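Long-range contacts in response regulator aspartate phosphatase I (Bacillus subtilis subsp. subtilis, PDB 4I1A), which dephosphorylates the sporulation phosphotransferase Spo0F and activates gene expression, excision and transfer of the mobile element ICEBs1: residues A[102-107]-A[139-144]; A[148-153]-A[164-169]; A[152-157]-A[191-196]. All coordinates share one frame; numbering follows the deposited sequence.

Interaction 1. Residues A[102-107]-A[139-144]; sequences EYYFYF and EIEKAE
Y103, Y104 and F107 converge on the carboxylate of E141 in a sparse aromatic–carboxylate contact between two helices of the N-terminal part of the modelled chain, helix 102-115 and helix 139-155. Segments 102-107 and 139-144 run nearly parallel, at 22°, with their axes 12.8 Å apart, so the gap is bridged by long side chains from both helices. E141 supplies the common target: its chain bends at chi2 (-62°) and presents OE2 to all three rings. The hydroxyl of Y103 gives OE2 a weak hydrogen bond, OH to OE2 3.4 Å, with OE2 lying at the edge of that ring. Y104 likewise turns its edge to the carboxylate, its CE1 4.0 Å from E141 OE2. F107, with CG anti to its backbone N, extends toward the second helix; its CE2 comes within 4.0 Å of E141 OE2 at an oblique angle, and the ring turns its edge at CZ to the backbone oxygen of E144. The carboxylate plane stands steeply to every ring, 84° in the case of F107. Around the pair, helix 119-129 packs against Y103 through A129 and against F107 through Y126, while F145 meets the F107 ring edge-to-face. The ring edges that Y103 and Y104 turn to OE2 carry partial positive charge and should favour the carboxylate, but only one weak hydrogen bond supports OE2 across this contact. On the other oxygen, E141 OE1 lies 2.8 Å from OE1 of E144, a closeness of two acceptors that would probably raise the proton affinity of one of the glutamates.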
loop_
_atom_site.group_PDB
_atom_site.type_symbol
_atom_site.label_atom_id
_atom_site.label_comp_id
_atom_site.label_asym_id
_atom_site.label_seq_id
_atom_site.Cartn_x
_atom_site.Cartn_y
_atom_site.Cartn_z
ATOM N N GLU A 102 -15.612 -30.885 5.693
ATOM C CA GLU A 102 -16.023 -30.472 4.354
ATOM C C GLU A 102 -15.766 -28.989 4.095
ATOM O O GLU A 102 -15.281 -28.610 3.024
ATOM C CB GLU A 102 -17.501 -30.791 4.128
ATOM C CG GLU A 102 -17.974 -30.521 2.708
ATOM C CD GLU A 102 -19.417 -30.916 2.491
ATOM O OE1 GLU A 102 -20.103 -31.224 3.489
ATOM O OE2 GLU A 102 -19.864 -30.920 1.322
ATOM N N TYR A 103 -16.108 -28.154 5.073
ATOM C CA TYR A 103 -15.795 -26.733 5.012
ATOM C C TYR A 103 -14.294 -26.543 4.880
ATOM O O TYR A 103 -13.837 -25.730 4.078
ATOM C CB TYR A 103 -16.323 -26.009 6.253
ATOM C CG TYR A 103 -15.481 -24.830 6.716
ATOM C CD1 TYR A 103 -15.577 -23.586 6.099
ATOM C CD2 TYR A 103 -14.609 -24.958 7.791
ATOM C CE1 TYR A 103 -14.815 -22.513 6.535
ATOM C CE2 TYR A 103 -13.849 -23.895 8.228
ATOM C CZ TYR A 103 -13.954 -22.676 7.602
ATOM O OH TYR A 103 -13.186 -21.625 8.052
ATOM N N TYR A 104 -13.537 -27.310 5.663
ATOM C CA TYR A 104 -12.079 -27.242 5.635
ATOM C C TYR A 104 -11.543 -27.465 4.228
ATOM O O TYR A 104 -10.655 -26.744 3.783
ATOM C CB TYR A 104 -11.454 -28.252 6.600
ATOM C CG TYR A 104 -11.455 -27.820 8.056
ATOM C CD1 TYR A 104 -11.657 -26.490 8.412
ATOM C CD2 TYR A 104 -11.243 -28.746 9.078
ATOM C CE1 TYR A 104 -11.655 -26.097 9.743
ATOM C CE2 TYR A 104 -11.238 -28.360 10.409
ATOM C CZ TYR A 104 -11.446 -27.037 10.737
ATOM O OH TYR A 104 -11.443 -26.650 12.060
ATOM N N PHE A 105 -12.087 -28.451 3.523
ATOM C CA PHE A 105 -11.615 -28.733 2.175
ATOM C C PHE A 105 -11.832 -27.540 1.250
ATOM O O PHE A 105 -10.894 -27.067 0.608
ATOM C CB PHE A 105 -12.279 -29.975 1.588
ATOM C CG PHE A 105 -12.159 -30.059 0.094
ATOM C CD1 PHE A 105 -10.939 -30.334 -0.502
ATOM C CD2 PHE A 105 -13.258 -29.837 -0.718
ATOM C CE1 PHE A 105 -10.820 -30.397 -1.880
ATOM C CE2 PHE A 105 -13.146 -29.900 -2.098
ATOM C CZ PHE A 105 -11.925 -30.179 -2.679
ATOM N N TYR A 106 -13.070 -27.059 1.186
ATOM C CA TYR A 106 -13.393 -25.897 0.365
ATOM C C TYR A 106 -12.592 -24.666 0.796
ATOM O O TYR A 106 -12.203 -23.849 -0.038
ATOM C CB TYR A 106 -14.896 -25.606 0.403
ATOM C CG TYR A 106 -15.735 -26.613 -0.358
ATOM C CD1 TYR A 106 -15.270 -27.187 -1.539
ATOM C CD2 TYR A 106 -16.985 -26.998 0.108
ATOM C CE1 TYR A 106 -16.030 -28.113 -2.236
ATOM C CE2 TYR A 106 -17.753 -27.922 -0.581
ATOM C CZ TYR A 106 -17.271 -28.477 -1.754
ATOM O OH TYR A 106 -18.031 -29.399 -2.450
ATOM N N PHE A 107 -12.343 -24.545 2.097
ATOM C CA PHE A 107 -11.571 -23.428 2.629
ATOM C C PHE A 107 -10.144 -23.489 2.106
ATOM O O PHE A 107 -9.667 -22.546 1.471
ATOM C CB PHE A 107 -11.564 -23.464 4.161
ATOM C CG PHE A 107 -11.000 -22.221 4.808
ATOM C CD1 PHE A 107 -10.912 -21.030 4.110
ATOM C CD2 PHE A 107 -10.554 -22.253 6.120
ATOM C CE1 PHE A 107 -10.390 -19.885 4.708
ATOM C CE2 PHE A 107 -10.032 -21.114 6.724
ATOM C CZ PHE A 107 -9.951 -19.930 6.015
ATOM N N GLU A 139 -15.221 -19.279 17.383
ATOM C CA GLU A 139 -15.470 -17.968 16.814
ATOM C C GLU A 139 -14.273 -17.535 15.971
ATOM O O GLU A 139 -14.404 -16.707 15.061
ATOM C CB GLU A 139 -15.706 -16.958 17.938
ATOM C CG GLU A 139 -16.841 -15.974 17.687
ATOM C CD GLU A 139 -16.977 -14.947 18.801
ATOM O OE1 GLU A 139 -17.758 -13.984 18.636
ATOM O OE2 GLU A 139 -16.301 -15.100 19.841
ATOM N N ILE A 140 -13.109 -18.102 16.271
ATOM C CA ILE A 140 -11.878 -17.663 15.626
ATOM C C ILE A 140 -11.480 -18.462 14.383
ATOM O O ILE A 140 -10.593 -18.036 13.646
ATOM C CB ILE A 140 -10.694 -17.583 16.614
ATOM C CG1 ILE A 140 -10.315 -18.977 17.119
ATOM C CG2 ILE A 140 -11.028 -16.640 17.760
ATOM C CD1 ILE A 140 -9.015 -19.507 16.535
ATOM N N GLU A 141 -12.111 -19.611 14.153
ATOM C CA GLU A 141 -11.930 -20.288 12.870
ATOM C C GLU A 141 -12.798 -19.598 11.816
ATOM O O GLU A 141 -12.454 -19.573 10.638
ATOM C CB GLU A 141 -12.230 -21.790 12.955
ATOM C CG GLU A 141 -10.988 -22.693 12.839
ATOM C CD GLU A 141 -10.251 -22.566 11.497
ATOM O OE1 GLU A 141 -9.030 -22.848 11.454
ATOM O OE2 GLU A 141 -10.886 -22.196 10.482
ATOM N N LYS A 142 -13.922 -19.036 12.260
ATOM C CA LYS A 142 -14.739 -18.156 11.432
ATOM C C LYS A 142 -13.963 -16.890 11.103
ATOM O O LYS A 142 -13.935 -16.437 9.952
ATOM C CB LYS A 142 -16.008 -17.751 12.177
ATOM C CG LYS A 142 -17.174 -18.701 12.029
ATOM C CD LYS A 142 -18.407 -18.185 12.773
ATOM C CE LYS A 142 -18.331 -18.467 14.272
ATOM N NZ LYS A 142 -19.588 -18.090 14.979
ATOM N N ALA A 143 -13.351 -16.310 12.132
ATOM C CA ALA A 143 -12.599 -15.076 11.967
ATOM C C ALA A 143 -11.462 -15.309 10.980
ATOM O O ALA A 143 -11.250 -14.505 10.082
ATOM C CB ALA A 143 -12.070 -14.573 13.310
ATOM N N GLU A 144 -10.754 -16.424 11.137
ATOM C CA GLU A 144 -9.695 -16.797 10.209
ATOM C C GLU A 144 -10.243 -16.886 8.785
ATOM O O GLU A 144 -9.602 -16.430 7.841
ATOM C CB GLU A 144 -9.030 -18.112 10.638
ATOM C CG GLU A 144 -8.052 -17.962 11.810
ATOM C CD GLU A 144 -7.795 -19.275 12.557
ATOM O OE1 GLU A 144 -8.570 -20.236 12.372
ATOM O OE2 GLU A 144 -6.818 -19.341 13.336
#

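Interaction 2. Residues A[148-153]-A[164-169]; sequences KVSYVY and NYANRA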
loop_
_atom_site.group_PDB
_atom_site.type_symbol
_atom_site.label_atom_id
_atom_site.label_comp_id
_atom_site.label_asym_id
_atom_site.label_seq_id
_atom_site.Cartn_x
_atom_site.Cartn_y
_atom_site.Cartn_z
ATOM N N LYS A 148 -9.385 -14.249 5.361
ATOM C CA LYS A 148 -8.960 -14.714 4.044
ATOM C C LYS A 148 -9.864 -14.194 2.933
ATOM O O LYS A 148 -9.382 -13.753 1.894
ATOM C CB LYS A 148 -8.906 -16.239 4.017
ATOM C CG LYS A 148 -7.891 -16.803 4.984
ATOM C CD LYS A 148 -6.481 -16.318 4.648
ATOM C CE LYS A 148 -5.501 -16.633 5.785
ATOM N NZ LYS A 148 -4.071 -16.566 5.351
ATOM N N VAL A 149 -11.175 -14.243 3.162
ATOM C CA VAL A 149 -12.137 -13.759 2.178
ATOM C C VAL A 149 -11.962 -12.261 1.910
ATOM O O VAL A 149 -11.985 -11.829 0.756
ATOM C CB VAL A 149 -13.601 -14.065 2.592
ATOM C CG1 VAL A 149 -14.577 -13.420 1.625
ATOM C CG2 VAL A 149 -13.837 -15.568 2.641
ATOM N N SER A 150 -11.779 -11.475 2.972
ATOM C CA SER A 150 -11.584 -10.035 2.806
ATOM C C SER A 150 -10.352 -9.784 1.971
ATOM O O SER A 150 -10.320 -8.856 1.168
ATOM C CB SER A 150 -11.455 -9.317 4.150
ATOM O OG SER A 150 -10.201 -9.566 4.749
ATOM N N TYR A 151 -9.345 -10.637 2.151
ATOM C CA TYR A 151 -8.068 -10.481 1.471
ATOM C C TYR A 151 -8.150 -10.713 -0.043
ATOM O O TYR A 151 -7.607 -9.928 -0.819
ATOM C CB TYR A 151 -7.021 -11.396 2.098
ATOM C CG TYR A 151 -5.609 -11.041 1.710
ATOM C CD1 TYR A 151 -4.956 -9.965 2.299
ATOM C CD2 TYR A 151 -4.928 -11.776 0.747
ATOM C CE1 TYR A 151 -3.657 -9.631 1.939
ATOM C CE2 TYR A 151 -3.633 -11.450 0.382
ATOM C CZ TYR A 151 -3.000 -10.378 0.980
ATOM O OH TYR A 151 -1.710 -10.059 0.616
ATOM N N VAL A 152 -8.808 -11.785 -0.475
ATOM C CA VAL A 152 -8.952 -11.998 -1.913
ATOM C C VAL A 152 -9.770 -10.849 -2.523
ATOM O O VAL A 152 -9.439 -10.337 -3.593
ATOM C CB VAL A 152 -9.560 -13.390 -2.254
ATOM C CG1 VAL A 152 -10.738 -13.684 -1.382
ATOM C CG2 VAL A 152 -9.962 -13.465 -3.742
ATOM N N TYR A 153 -10.817 -10.433 -1.814
ATOM C CA TYR A 153 -11.627 -9.297 -2.222
ATOM C C TYR A 153 -10.806 -8.013 -2.319
ATOM O O TYR A 153 -10.980 -7.231 -3.259
ATOM C CB TYR A 153 -12.815 -9.123 -1.277
ATOM C CG TYR A 153 -13.994 -9.979 -1.668
ATOM C CD1 TYR A 153 -14.388 -10.077 -2.999
ATOM C CD2 TYR A 153 -14.705 -10.701 -0.716
ATOM C CE1 TYR A 153 -15.475 -10.860 -3.374
ATOM C CE2 TYR A 153 -15.795 -11.494 -1.080
ATOM C CZ TYR A 153 -16.171 -11.567 -2.409
ATOM O OH TYR A 153 -17.244 -12.350 -2.777
ATOM N N ASN A 164 -16.292 -5.360 4.307
ATOM C CA ASN A 164 -17.335 -6.059 5.048
ATOM C C ASN A 164 -16.760 -7.286 5.748
ATOM O O ASN A 164 -16.937 -7.471 6.955
ATOM C CB ASN A 164 -18.480 -6.466 4.125
ATOM C CG ASN A 164 -19.681 -7.029 4.887
ATOM O OD1 ASN A 164 -19.680 -8.187 5.314
ATOM N ND2 ASN A 164 -20.717 -6.207 5.051
ATOM N N TYR A 165 -16.051 -8.117 4.994
ATOM C CA TYR A 165 -15.493 -9.342 5.554
ATOM C C TYR A 165 -14.367 -9.060 6.542
ATOM O O TYR A 165 -14.144 -9.836 7.469
ATOM C CB TYR A 165 -15.055 -10.310 4.449
ATOM C CG TYR A 165 -16.225 -11.071 3.855
ATOM C CD1 TYR A 165 -16.707 -12.230 4.458
ATOM C CD2 TYR A 165 -16.863 -10.621 2.704
ATOM C CE1 TYR A 165 -17.786 -12.928 3.919
ATOM C CE2 TYR A 165 -17.945 -11.307 2.164
ATOM C CZ TYR A 165 -18.400 -12.459 2.777
ATOM O OH TYR A 165 -19.468 -13.141 2.235
ATOM N N ALA A 166 -13.676 -7.942 6.351
ATOM C CA ALA A 166 -12.589 -7.549 7.243
ATOM C C ALA A 166 -13.148 -7.154 8.600
ATOM O O ALA A 166 -12.687 -7.633 9.642
ATOM C CB ALA A 166 -11.797 -6.401 6.644
ATOM N N ASN A 167 -14.152 -6.284 8.585
ATOM C CA ASN A 167 -14.793 -5.858 9.827
ATOM C C ASN A 167 -15.366 -7.005 10.656
ATOM O O ASN A 167 -15.244 -7.003 11.888
ATOM C CB ASN A 167 -15.860 -4.788 9.560
ATOM C CG ASN A 167 -15.255 -3.413 9.333
ATOM O OD1 ASN A 167 -14.359 -2.987 10.068
ATOM N ND2 ASN A 167 -15.733 -2.717 8.310
ATOM N N ARG A 168 -15.984 -7.978 9.988
ATOM C CA ARG A 168 -16.569 -9.128 10.686
ATOM C C ARG A 168 -15.486 -9.921 11.404
ATOM O O ARG A 168 -15.680 -10.362 12.531
ATOM C CB ARG A 168 -17.335 -10.045 9.724
ATOM C CG ARG A 168 -18.644 -9.477 9.192
ATOM C CD ARG A 168 -19.466 -10.573 8.528
ATOM N NE ARG A 168 -19.649 -11.724 9.416
ATOM C CZ ARG A 168 -20.725 -11.938 10.173
ATOM N NH1 ARG A 168 -21.741 -11.084 10.152
ATOM N NH2 ARG A 168 -20.791 -13.015 10.949
ATOM N N ALA A 169 -14.346 -10.102 10.741
ATOM C CA ALA A 169 -13.189 -10.748 11.360
ATOM C C ALA A 169 -12.617 -9.883 12.477
ATOM O O ALA A 169 -12.281 -10.384 13.549
ATOM C CB ALA A 169 -12.117 -11.035 10.323
#
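V149 sets its CG1 methyl over the face of the Y165 ring, and next to it S150 brings helix 139-155 close to the backbone of helix 159-173. Segments 148-153 and 164-169 run antiparallel, at 155°, with axes 7.8 Å apart. Here the packing is tight: S150 CB sits 3.4 Å from the backbone N of A166 and 3.7 Å from Y165 CB, and the CB atoms of S150 and A166 meet alongside. Small side chains at S150 and A166 make such an approach possible. The serine hydroxyl occupies the position between its own backbone N and carbonyl carbon (chi1 74°), from which OG bonds to the carbonyl oxygen of F147 one turn earlier; the buried polar atom is thus satisfied within its own helix. In V149 the CG1 methyl is anti to the backbone N and projects across the interface, reaching a point 3.6 Å from the Y165 ring centroid and almost on the ring normal, a CH-pi contact. Farther out the fit relaxes. The rings of Y153 and Y165 lie near parallel but slid apart, with centroids 5.9 Å from each other, so they hardly overlap and touch mainly through their CE2 atoms at 3.9 Å. Y165 is partly exposed, and its hydroxyl makes a weak hydrogen bond to E130 OE2. Y153, by contrast, is buried, meeting F161 edge-to-face and I123 and R127 of helix 119-129. Two consecutive antiparallel helices joined by a short turn, with S150 and A166 where the backbones come close and the tyrosines beside them, form the helical hairpin of a tetratricopeptide repeat, consistent with the predicted second TPR of this protein.

Interaction 3. Residues A[152-157]-A[191-196]; sequences VYYYMK and AGNLID
One water is gripped by three groups where Y154 faces G192 and D196: it lies 2.5 Å from Y154 OH and donates to G192 O at 3.0 Å and to D196 OD1 at 3.1 Å. It sits at the edge of the tyrosine ring, in its plane. The other carboxylate oxygen of the aspartate serves a charge, since K157 NZ forms a salt bridge to D196 OD2 at 2.6 Å, on the syn side, 22° out of the carboxylate plane. The lysine chain, bent at chi2 and chi3, reaches it from K157, the positive-phi C-prime residue of the Schellman motif that ends helix 139-155. Y154, with CG anti to its backbone N, brings CE1 obliquely to within 3.6 Å of D196 OD2. Its ring plane is only 12° from that of the D196 carboxylate, and the ring edge meets N193, CD1 to OD1 3.4 Å. With no side chain on G192, the hydroxyl can approach the backbone, Y154 OH to G192 CA 3.8 Å. The amide of N193 stands steeply to the ring, and its ND2 bonds to S162 OG. The contact joins the predicted second and third TPRs. That serine also touches the Y154 side chain, so helix 159-173 joins the contact between the end of helix 139-155 and helix 180-196, while helix 200-215 packs on the latter through A191, L194 and I195.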
loop_
_atom_site.group_PDB
_atom_site.type_symbol
_atom_site.label_atom_id
_atom_site.label_comp_id
_atom_site.label_asym_id
_atom_site.label_seq_id
_atom_site.Cartn_x
_atom_site.Cartn_y
_atom_site.Cartn_z
ATOM N N VAL A 152 -8.808 -11.785 -0.475
ATOM C CA VAL A 152 -8.952 -11.998 -1.913
ATOM C C VAL A 152 -9.770 -10.849 -2.523
ATOM O O VAL A 152 -9.439 -10.337 -3.593
ATOM C CB VAL A 152 -9.560 -13.390 -2.254
ATOM C CG1 VAL A 152 -10.738 -13.684 -1.382
ATOM C CG2 VAL A 152 -9.962 -13.465 -3.742
ATOM N N TYR A 153 -10.817 -10.433 -1.814
ATOM C CA TYR A 153 -11.627 -9.297 -2.222
ATOM C C TYR A 153 -10.806 -8.013 -2.319
ATOM O O TYR A 153 -10.980 -7.231 -3.259
ATOM C CB TYR A 153 -12.815 -9.123 -1.277
ATOM C CG TYR A 153 -13.994 -9.979 -1.668
ATOM C CD1 TYR A 153 -14.388 -10.077 -2.999
ATOM C CD2 TYR A 153 -14.705 -10.701 -0.716
ATOM C CE1 TYR A 153 -15.475 -10.860 -3.374
ATOM C CE2 TYR A 153 -15.795 -11.494 -1.080
ATOM C CZ TYR A 153 -16.171 -11.567 -2.409
ATOM O OH TYR A 153 -17.244 -12.350 -2.777
ATOM N N TYR A 154 -9.906 -7.813 -1.359
ATOM C CA TYR A 154 -8.989 -6.679 -1.380
ATOM C C TYR A 154 -8.048 -6.743 -2.584
ATOM O O TYR A 154 -7.646 -5.713 -3.125
ATOM C CB TYR A 154 -8.188 -6.621 -0.076
ATOM C CG TYR A 154 -7.176 -5.499 -0.013
ATOM C CD1 TYR A 154 -7.576 -4.168 -0.089
ATOM C CD2 TYR A 154 -5.819 -5.768 0.136
ATOM C CE1 TYR A 154 -6.655 -3.136 -0.038
ATOM C CE2 TYR A 154 -4.883 -4.737 0.195
ATOM C CZ TYR A 154 -5.308 -3.424 0.107
ATOM O OH TYR A 154 -4.392 -2.393 0.168
ATOM N N TYR A 155 -7.704 -7.954 -3.006
ATOM C CA TYR A 155 -6.818 -8.129 -4.151
ATOM C C TYR A 155 -7.539 -7.718 -5.436
ATOM O O TYR A 155 -6.938 -7.128 -6.333
ATOM C CB TYR A 155 -6.337 -9.582 -4.235
ATOM C CG TYR A 155 -5.123 -9.823 -5.116
ATOM C CD1 TYR A 155 -5.256 -9.992 -6.491
ATOM C CD2 TYR A 155 -3.846 -9.905 -4.568
ATOM C CE1 TYR A 155 -4.150 -10.220 -7.300
ATOM C CE2 TYR A 155 -2.735 -10.137 -5.367
ATOM C CZ TYR A 155 -2.892 -10.292 -6.733
ATOM O OH TYR A 155 -1.790 -10.520 -7.532
ATOM N N MET A 156 -8.830 -8.016 -5.514
ATOM C CA MET A 156 -9.611 -7.690 -6.699
ATOM C C MET A 156 -10.243 -6.316 -6.588
ATOM O O MET A 156 -11.097 -5.953 -7.402
ATOM C CB MET A 156 -10.694 -8.736 -6.911
ATOM C CG MET A 156 -10.197 -10.122 -6.613
ATOM S SD MET A 156 -11.454 -11.351 -6.911
ATOM C CE MET A 156 -11.657 -11.163 -8.694
ATOM N N LYS A 157 -9.828 -5.563 -5.571
ATOM C CA LYS A 157 -10.316 -4.205 -5.352
ATOM C C LYS A 157 -11.839 -4.150 -5.282
ATOM O O LYS A 157 -12.459 -3.152 -5.648
ATOM C CB LYS A 157 -9.775 -3.247 -6.424
ATOM C CG LYS A 157 -8.243 -3.148 -6.448
ATOM C CD LYS A 157 -7.720 -2.370 -5.239
ATOM C CE LYS A 157 -6.336 -2.854 -4.807
ATOM N NZ LYS A 157 -5.826 -2.137 -3.595
ATOM N N ALA A 191 -8.173 -0.315 6.550
ATOM C CA ALA A 191 -7.473 0.916 6.179
ATOM C C ALA A 191 -6.980 0.937 4.728
ATOM O O ALA A 191 -7.026 1.981 4.081
ATOM C CB ALA A 191 -6.328 1.152 7.111
ATOM N N GLY A 192 -6.498 -0.202 4.224
ATOM C CA GLY A 192 -6.131 -0.329 2.817
ATOM C C GLY A 192 -7.333 -0.085 1.908
ATOM O O GLY A 192 -7.232 0.591 0.884
ATOM N N ASN A 193 -8.479 -0.645 2.283
ATOM C CA ASN A 193 -9.711 -0.415 1.537
ATOM C C ASN A 193 -10.126 1.054 1.573
ATOM O O ASN A 193 -10.530 1.620 0.559
ATOM C CB ASN A 193 -10.827 -1.287 2.089
ATOM C CG ASN A 193 -10.744 -2.720 1.600
ATOM O OD1 ASN A 193 -10.775 -2.973 0.399
ATOM N ND2 ASN A 193 -10.646 -3.669 2.533
ATOM N N LEU A 194 -10.012 1.665 2.749
ATOM C CA LEU A 194 -10.284 3.089 2.914
ATOM C C LEU A 194 -9.349 3.947 2.055
ATOM O O LEU A 194 -9.778 4.953 1.485
ATOM C CB LEU A 194 -10.199 3.487 4.398
ATOM C CG LEU A 194 -11.331 2.917 5.256
ATOM C CD1 LEU A 194 -11.082 3.075 6.740
ATOM C CD2 LEU A 194 -12.671 3.553 4.861
ATOM N N ILE A 195 -8.080 3.547 1.963
ATOM C CA ILE A 195 -7.121 4.210 1.078
ATOM C C ILE A 195 -7.574 4.133 -0.387
ATOM O O ILE A 195 -7.558 5.134 -1.106
ATOM C CB ILE A 195 -5.700 3.611 1.223
ATOM C CG1 ILE A 195 -5.053 4.096 2.519
ATOM C CG2 ILE A 195 -4.802 3.979 0.035
ATOM C CD1 ILE A 195 -3.666 3.597 2.691
ATOM N N ASP A 196 -7.998 2.950 -0.820
ATOM C CA ASP A 196 -8.529 2.798 -2.168
ATOM C C ASP A 196 -9.766 3.668 -2.440
ATOM O O ASP A 196 -10.063 3.964 -3.592
ATOM C CB ASP A 196 -8.824 1.327 -2.477
ATOM C CG ASP A 196 -7.567 0.490 -2.562
ATOM O OD1 ASP A 196 -6.475 1.077 -2.730
ATOM O OD2 ASP A 196 -7.672 -0.753 -2.473
HETATM O O HOH W 1 -4.641 0.026 -0.465
#

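All three contacts use helix 139-155, taken in order from its start to its end. Interaction 1 joins the first turns back to helix 102-115, interaction 2 joins the middle to the following helix 159-173, and interaction 3 carries the C-terminal end forward to helix 180-196. Interactions 1 and 2, with centres about 13 Å apart, touch directly: F107 CZ packs on K148 CG at 3.9 Å. Interactions 2 and 3 share V152 and Y153, and their centres are about 9 Å apart; interactions 1 and 3 do not touch, with nearest atoms about 9 Å apart. Together they tie helix 139-155 to one earlier helix and, within the predicted second and third TPRs, to the next two.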